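Local atomic coordinates of CurF (Lyngbya majuscula, PDB entry 2Q35), a protein that probably catalyses a decarboxylation in polyketide chain beta-branching, as the ECH2 domain, a lyase of the crotonase family. Residues 11-16 with 188-193; 22-27 with 57-62. The protein carries 1 engineered substitution. One frame throughout, in Å; residues are numbered along the deposited sequence.

Contact 1. Residues 11-16 with 188-193; sequences NGVVQI and LGQKIA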
ATOM      1  N   ASN A  11      24.028  15.277 -18.580  1.00 12.60           N
ATOM      2  CA  ASN A  11      22.972  14.460 -19.187  1.00 13.12           C
ATOM      3  C   ASN A  11      21.577  14.915 -18.808  1.00 13.86           C
ATOM      4  O   ASN A  11      20.631  14.123 -18.845  1.00 14.47           O
ATOM      5  CB  ASN A  11      23.172  12.999 -18.802  1.00 12.70           C
ATOM      6  CG  ASN A  11      24.579  12.531 -19.110  1.00 12.08           C
ATOM      7  OD1 ASN A  11      25.082  12.782 -20.208  1.00 13.35           O
ATOM      8  ND2 ASN A  11      25.226  11.864 -18.143  1.00 14.06           N
ATOM      9  N   GLY A  12      21.455  16.198 -18.465  1.00 13.97           N
ATOM     10  CA  GLY A  12      20.140  16.757 -18.130  1.00 14.21           C
ATOM     11  C   GLY A  12      19.741  16.624 -16.665  1.00 14.41           C
ATOM     12  O   GLY A  12      18.647  17.005 -16.275  1.00 15.37           O
ATOM     13  N   VAL A  13      20.625  16.072 -15.829  1.00 13.60           N
ATOM     14  CA  VAL A  13      20.345  15.993 -14.386  1.00 13.25           C
ATOM     15  C   VAL A  13      20.883  17.264 -13.729  1.00 13.06           C
ATOM     16  O   VAL A  13      22.044  17.683 -13.978  1.00 14.37           O
ATOM     17  CB  VAL A  13      21.019  14.734 -13.739  1.00 11.79           C
ATOM     18  CG1 VAL A  13      20.692  14.632 -12.274  1.00 15.68           C
ATOM     19  CG2 VAL A  13      20.536  13.476 -14.427  1.00 12.37           C
ATOM     20  N   VAL A  14      20.067  17.881 -12.887  1.00 12.04           N
ATOM     21  CA  VAL A  14      20.500  19.099 -12.171  1.00 12.45           C
ATOM     22  C   VAL A  14      20.256  18.974 -10.681  1.00 14.19           C
ATOM     23  O   VAL A  14      19.454  18.160 -10.250  1.00 14.76           O
ATOM     24  CB  VAL A  14      19.864  20.401 -12.743  1.00 13.27           C
ATOM     25  CG1 VAL A  14      20.133  20.493 -14.221  1.00 13.91           C
ATOM     26  CG2 VAL A  14      18.390  20.437 -12.435  1.00 15.19           C
ATOM     27  N   GLN A  15      20.989  19.753  -9.899  1.00 13.72           N
ATOM     28  CA  GLN A  15      20.848  19.705  -8.466  1.00 13.94           C
ATOM     29  C   GLN A  15      20.468  21.077  -7.939  1.00 13.93           C
ATOM     30  O   GLN A  15      21.109  22.076  -8.274  1.00 14.09           O
ATOM     31  CB  GLN A  15      22.175  19.205  -7.841  1.00 13.90           C
ATOM     32  CG  GLN A  15      22.122  19.039  -6.313  1.00 13.37           C
ATOM     33  CD  GLN A  15      23.451  18.528  -5.752  1.00 14.83           C
ATOM     34  OE1 GLN A  15      24.033  17.613  -6.319  1.00 16.44           O
ATOM     35  NE2 GLN A  15      23.946  19.151  -4.677  1.00 16.05           N
ATOM     36  N   ILE A  16      19.420  21.118  -7.107  1.00 14.31           N
ATOM     37  CA  ILE A  16      19.029  22.345  -6.394  1.00 15.16           C
ATOM     38  C   ILE A  16      19.348  22.120  -4.930  1.00 14.95           C
ATOM     39  O   ILE A  16      18.811  21.199  -4.310  1.00 15.13           O
ATOM     40  CB  ILE A  16      17.534  22.650  -6.573  1.00 15.95           C
ATOM     41  CG1 ILE A  16      17.247  22.999  -8.050  1.00 15.84           C
ATOM     42  CG2 ILE A  16      17.103  23.792  -5.644  1.00 15.34           C
ATOM     43  CD1 ILE A  16      15.721  23.245  -8.411  1.00 16.07           C
ATOM     44  N   LEU A 188      20.447   7.364  -9.414  1.00 11.31           N
ATOM     45  CA  LEU A 188      19.076   7.140  -9.843  1.00 11.01           C
ATOM     46  C   LEU A 188      18.710   8.180 -10.905  1.00 10.65           C
ATOM     47  O   LEU A 188      18.079   7.825 -11.918  1.00 10.89           O
ATOM     48  CB  LEU A 188      18.130   7.223  -8.644  1.00 11.71           C
ATOM     49  CG  LEU A 188      16.619   7.126  -8.930  1.00 10.96           C
ATOM     50  CD1 LEU A 188      16.232   5.845  -9.685  1.00 11.15           C
ATOM     51  CD2 LEU A 188      15.863   7.282  -7.606  1.00 12.54           C
ATOM     52  N   GLY A 189      19.118   9.430 -10.695  1.00  9.50           N
ATOM     53  CA  GLY A 189      18.759  10.515 -11.640  1.00 10.07           C
ATOM     54  C   GLY A 189      19.347  10.206 -13.013  1.00 11.59           C
ATOM     55  O   GLY A 189      18.703  10.380 -14.035  1.00 11.89           O
ATOM     56  N   GLN A 190      20.583   9.724 -13.044  1.00  9.39           N
ATOM     57  CA  GLN A 190      21.214   9.439 -14.334  1.00  9.20           C
ATOM     58  C   GLN A 190      20.478   8.312 -15.061  1.00  9.81           C
ATOM     59  O   GLN A 190      20.368   8.337 -16.284  1.00 10.34           O
ATOM     60  CB  GLN A 190      22.715   9.100 -14.136  1.00  9.22           C
ATOM     61  CG  GLN A 190      23.543  10.343 -13.714  1.00  9.38           C
ATOM     62  CD  GLN A 190      23.621  11.456 -14.773  1.00  9.39           C
ATOM     63  OE1 GLN A 190      23.444  11.218 -15.964  1.00 11.89           O
ATOM     64  NE2 GLN A 190      23.909  12.665 -14.332  1.00 11.21           N
ATOM     65  N   LYS A 191      19.971   7.328 -14.317  1.00 10.03           N
ATOM     66  CA  LYS A 191      19.200   6.244 -14.950  1.00  9.69           C
ATOM     67  C   LYS A 191      17.937   6.804 -15.560  1.00 10.34           C
ATOM     68  O   LYS A 191      17.591   6.485 -16.697  1.00 12.21           O
ATOM     69  CB  LYS A 191      18.799   5.180 -13.945  1.00 10.71           C
ATOM     70  CG  LYS A 191      19.942   4.317 -13.487  1.00 11.94           C
ATOM     71  CD  LYS A 191      19.484   3.399 -12.390  1.00 13.33           C
ATOM     72  CE  LYS A 191      20.688   2.619 -11.839  1.00 15.12           C
ATOM     73  NZ  LYS A 191      20.207   1.526 -10.952  1.00 27.10           N
ATOM     74  N   ILE A 192      17.258   7.625 -14.780  1.00 10.86           N
ATOM     75  CA  ILE A 192      15.991   8.224 -15.252  1.00 10.71           C
ATOM     76  C   ILE A 192      16.241   9.075 -16.501  1.00 10.62           C
ATOM     77  O   ILE A 192      15.449   9.020 -17.469  1.00 10.92           O
ATOM     78  CB  ILE A 192      15.318   9.017 -14.140  1.00 10.69           C
ATOM     79  CG1 ILE A 192      14.862   8.064 -13.030  1.00 11.60           C
ATOM     80  CG2 ILE A 192      14.085   9.789 -14.683  1.00 12.79           C
ATOM     81  CD1 ILE A 192      14.356   8.801 -11.767  1.00 13.01           C
ATOM     82  N   ALA A 193      17.326   9.851 -16.482  1.00  9.26           N
ATOM     83  CA  ALA A 193      17.626  10.806 -17.578  1.00 10.42           C
ATOM     84  C   ALA A 193      17.970  10.143 -18.909  1.00 11.19           C
ATOM     85  O   ALA A 193      18.142  10.849 -19.904  1.00 12.75           O
ATOM     86  CB  ALA A 193      18.723  11.806 -17.173  1.00 10.74           C
TER
HETATM   87  O   HOH W   1      20.132  12.812 -21.249  1.00 29.31           O
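The hairpin that joins strands 4-10 and 13-18 of the crotonase-fold sheet rests on the C-terminal end of helix 178-192, with Asn11 and Val13 meeting Gln190 and Ala193. Asn11 and Gly12 both have positive phi, with the backbone angles of a type I' turn, and the CB of Asn11 is directed toward the helix. Asn11 ND2 donates to Gln190 OE1 at 2.9 Å, with an N-H...O angle of 162°. The acceptor lies nearly in the Asn11 amide plane, whereas ND2 stands above the carbonyl plane of Gln190, the two amides being turned 81° from each other. A bend at chi2 brings the Gln190 side chain round to the hairpin, where its NE2 donates to Gly10 O, so both ends of the amide are tied to the turn. Val13 sets one methyl against this surface: CG2, anti to the carbonyl carbon, makes an apolar contact with Ala193 CB at 3.7 Å and also touches Gln190 NE2 and Gly189 O. Gly189 presents only backbone here, and its CA comes within 6.3 Å of Val13 CA. Water 1 bridges the two segments, donating to Asn11 O at 2.8 Å and to Ala193 O at 3.1 Å; Ala193 O also accepts from Lys49 NZ. Around the contact, Gly12 and Val14 bond to the backbone of strand 50-54, while Leu188 and Ile192 pack on Phe114 of strand 114-118 and touch Glu153 and Tyr156, respectively, of the second subunit.

Contact 2. Residues 22-27 with 57-62; sequences SSRNGF and GNYFSS
Arg24 lays its aliphatic chain over one face of the Tyr59 ring. CB sits above the middle of that face, 3.7 Å from the ring centroid and 3° off the normal, a CH-pi contact. The two side chains run side by side in the same direction: Arg24 CG is 3.6 Å from Tyr59 CE2, and further out Arg24 CD is 3.7 Å from Tyr59 OH. A bend at chi3 turns NE away from the ring beyond CD, and the guanidinium ends 87° to the ring plane, with NH1 donating to Ser22 O at 2.9 Å. Tyr59 in turn packs edge-to-face with His100.

Asn25, buried next to this pair, is held by its amide. ND2 donates to Phe60 O at 3.0 Å and also to Met18 O, while OD1 accepts from Asp20 N. With CG anti to the carbonyl carbon, the amide reaches across to the backbone at Phe60. Phe60, Ser61 and Ser62, with Gly63 after them, fit the Phe-x-x-Gly sequence of crotonases, which in relatives leads into one of the two oxyanion-hole amides; the loop 22-27, which precedes helix 29-44, packs against the chain just before that point.

Arg24 and Asn25 both adopt positive phi, and their successive carbonyls meet Ser62. Ser62 OG donates a short bond to Arg24 O, 2.6 Å, tilted a little from the carbonyl plane. Ser62 N reaches Asn25 O at 2.9 Å, with an N-H...O angle of 158°, from well above the carbonyl plane. Water 2 gives a second hydrogen to Asn25 O at 2.7 Å, is also hydrogen-bonded to Ser61 OG, and lies at the edge of the Phe27 ring.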
ATOM      1  N   SER A  22      21.537  29.932   8.445  1.00 23.11           N
ATOM      2  CA  SER A  22      20.940  30.714   9.537  1.00 23.94           C
ATOM      3  C   SER A  22      19.588  30.172  10.036  1.00 23.64           C
ATOM      4  O   SER A  22      19.249  30.337  11.205  1.00 23.85           O
ATOM      5  CB  SER A  22      20.856  32.207   9.174  1.00 24.54           C
ATOM      6  OG  SER A  22      20.407  32.401   7.837  1.00 28.93           O
ATOM      7  N   SER A  23      18.833  29.493   9.173  1.00 20.55           N
ATOM      8  CA  SER A  23      17.538  28.953   9.575  1.00 20.91           C
ATOM      9  C   SER A  23      17.526  27.425   9.574  1.00 19.61           C
ATOM     10  O   SER A  23      16.477  26.809   9.808  1.00 18.92           O
ATOM     11  CB  SER A  23      16.442  29.441   8.623  1.00 20.30           C
ATOM     12  OG  SER A  23      16.536  28.774   7.372  1.00 20.31           O
ATOM     13  N   ARG A  24      18.690  26.836   9.293  1.00 18.70           N
ATOM     14  CA  ARG A  24      18.831  25.385   9.133  1.00 20.29           C
ATOM     15  C   ARG A  24      17.845  24.890   8.083  1.00 18.20           C
ATOM     16  O   ARG A  24      17.062  23.961   8.331  1.00 17.59           O
ATOM     17  CB  ARG A  24      18.579  24.672  10.456  1.00 19.38           C
ATOM     18  CG  ARG A  24      19.643  24.960  11.509  1.00 23.39           C
ATOM     19  CD  ARG A  24      19.072  24.929  12.914  1.00 26.57           C
ATOM     20  NE  ARG A  24      17.959  25.868  13.125  1.00 40.23           N
ATOM     21  CZ  ARG A  24      18.012  27.201  13.007  1.00 41.91           C
ATOM     22  NH1 ARG A  24      19.127  27.830  12.651  1.00 44.56           N
ATOM     23  NH2 ARG A  24      16.918  27.918  13.233  1.00 43.16           N
ATOM     24  N   ASN A  25      17.845  25.550   6.925  1.00 18.93           N
ATOM     25  CA  ASN A  25      16.926  25.228   5.847  1.00 18.15           C
ATOM     26  C   ASN A  25      15.452  25.233   6.256  1.00 17.83           C
ATOM     27  O   ASN A  25      14.667  24.365   5.849  1.00 15.83           O
ATOM     28  CB  ASN A  25      17.308  23.912   5.157  1.00 18.37           C
ATOM     29  CG  ASN A  25      18.554  24.042   4.295  1.00 20.58           C
ATOM     30  OD1 ASN A  25      19.121  25.126   4.148  1.00 23.72           O
ATOM     31  ND2 ASN A  25      18.981  22.927   3.705  1.00 16.32           N
ATOM     32  N   GLY A  26      15.095  26.213   7.080  1.00 17.18           N
ATOM     33  CA  GLY A  26      13.702  26.474   7.396  1.00 16.54           C
ATOM     34  C   GLY A  26      13.021  27.102   6.197  1.00 16.49           C
ATOM     35  O   GLY A  26      13.669  27.416   5.189  1.00 17.08           O
ATOM     36  N   PHE A  27      11.713  27.281   6.319  1.00 15.50           N
ATOM     37  CA  PHE A  27      10.899  27.955   5.316  1.00 16.90           C
ATOM     38  C   PHE A  27      11.071  29.472   5.451  1.00 17.71           C
ATOM     39  O   PHE A  27      10.087  30.222   5.607  1.00 18.02           O
ATOM     40  CB  PHE A  27       9.430  27.533   5.455  1.00 16.85           C
ATOM     41  CG  PHE A  27       9.151  26.117   5.015  1.00 17.44           C
ATOM     42  CD1 PHE A  27      10.123  25.364   4.358  1.00 15.59           C
ATOM     43  CD2 PHE A  27       7.902  25.548   5.226  1.00 18.32           C
ATOM     44  CE1 PHE A  27       9.863  24.060   3.923  1.00 18.69           C
ATOM     45  CE2 PHE A  27       7.640  24.244   4.800  1.00 19.64           C
ATOM     46  CZ  PHE A  27       8.631  23.507   4.142  1.00 16.65           C
ATOM     47  N   GLY A  57      24.863  19.943   4.936  1.00 16.33           N
ATOM     48  CA  GLY A  57      25.236  19.486   6.273  1.00 17.66           C
ATOM     49  C   GLY A  57      24.198  18.532   6.836  1.00 18.52           C
ATOM     50  O   GLY A  57      23.815  17.558   6.177  1.00 19.12           O
ATOM     51  N   ASN A  58      23.742  18.843   8.044  1.00 19.12           N
ATOM     52  CA  ASN A  58      22.866  17.960   8.818  1.00 18.59           C
ATOM     53  C   ASN A  58      21.377  18.134   8.533  1.00 16.45           C
ATOM     54  O   ASN A  58      20.570  17.453   9.167  1.00 14.27           O
ATOM     55  CB  ASN A  58      23.090  18.182  10.313  1.00 19.64           C
ATOM     56  CG  ASN A  58      24.411  17.607  10.800  1.00 20.93           C
ATOM     57  OD1 ASN A  58      24.911  16.624  10.251  1.00 29.68           O
ATOM     58  ND2 ASN A  58      24.973  18.217  11.829  1.00 26.16           N
ATOM     59  N   TYR A  59      21.036  19.045   7.618  1.00 16.47           N
ATOM     60  CA  TYR A  59      19.641  19.458   7.409  1.00 16.27           C
ATOM     61  C   TYR A  59      19.199  19.352   5.966  1.00 14.98           C
ATOM     62  O   TYR A  59      19.856  19.887   5.053  1.00 15.74           O
ATOM     63  CB  TYR A  59      19.429  20.902   7.863  1.00 17.28           C
ATOM     64  CG  TYR A  59      19.705  21.097   9.317  1.00 17.39           C
ATOM     65  CD1 TYR A  59      18.743  20.783  10.264  1.00 16.62           C
ATOM     66  CD2 TYR A  59      20.946  21.555   9.741  1.00 19.97           C
ATOM     67  CE1 TYR A  59      19.013  20.938  11.630  1.00 22.15           C
ATOM     68  CE2 TYR A  59      21.229  21.720  11.094  1.00 20.68           C
ATOM     69  CZ  TYR A  59      20.261  21.399  12.025  1.00 23.63           C
ATOM     70  OH  TYR A  59      20.548  21.586  13.358  1.00 24.39           O
ATOM     71  N   PHE A  60      18.081  18.661   5.770  1.00 14.68           N
ATOM     72  CA  PHE A  60      17.385  18.752   4.506  1.00 13.49           C
ATOM     73  C   PHE A  60      16.463  19.984   4.558  1.00 14.22           C
ATOM     74  O   PHE A  60      16.682  20.953   3.841  1.00 14.95           O
ATOM     75  CB  PHE A  60      16.607  17.466   4.161  1.00 12.68           C
ATOM     76  CG  PHE A  60      15.755  17.613   2.915  1.00 13.04           C
ATOM     77  CD1 PHE A  60      16.352  17.589   1.668  1.00 14.31           C
ATOM     78  CD2 PHE A  60      14.352  17.821   3.000  1.00 14.82           C
ATOM     79  CE1 PHE A  60      15.578  17.717   0.474  1.00 15.60           C
ATOM     80  CE2 PHE A  60      13.574  17.981   1.817  1.00 13.64           C
ATOM     81  CZ  PHE A  60      14.201  17.931   0.560  1.00 15.19           C
ATOM     82  N   SER A  61      15.444  19.938   5.422  1.00 13.38           N
ATOM     83  CA  SER A  61      14.537  21.075   5.614  1.00 13.73           C
ATOM     84  C   SER A  61      13.881  21.051   6.989  1.00 13.73           C
ATOM     85  O   SER A  61      13.360  20.021   7.420  1.00 13.41           O
ATOM     86  CB  SER A  61      13.462  21.079   4.517  1.00 15.14           C
ATOM     87  OG  SER A  61      12.531  22.133   4.782  1.00 14.62           O
ATOM     88  N   SER A  62      13.911  22.198   7.673  1.00 14.70           N
ATOM     89  CA  SER A  62      13.368  22.317   9.034  1.00 15.21           C
ATOM     90  C   SER A  62      11.915  22.810   9.030  1.00 14.27           C
ATOM     91  O   SER A  62      11.297  22.927  10.087  1.00 15.53           O
ATOM     92  CB  SER A  62      14.251  23.238   9.903  1.00 16.91           C
ATOM     93  OG  SER A  62      15.552  22.676  10.053  1.00 19.66           O
TER
HETATM   94  O   HOH W   2      13.616  24.228   3.373  1.00 22.66           O

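In the fold
Strand 13-18 links the two contacts: its beginning takes part in contact 1, and the loop after its far end supplies residues 22-27 of contact 2. The neighbouring parallel strand, 50-54, runs the same way, pairing with the beginning of 13-18 and then leading on to residues 57-62. The centres of the contacts are about 23 Å apart and their nearest atoms about 7 Å, without touching. The centre of contact 1 is about 19 Å from the centre of the chain, near the second subunit; that of contact 2 is closer in, at about 11 Å. A glycerol, probably from the crystallisation liquor, lies about 6 Å from the Phe27 side chain and may mark a pocket beside contact 2.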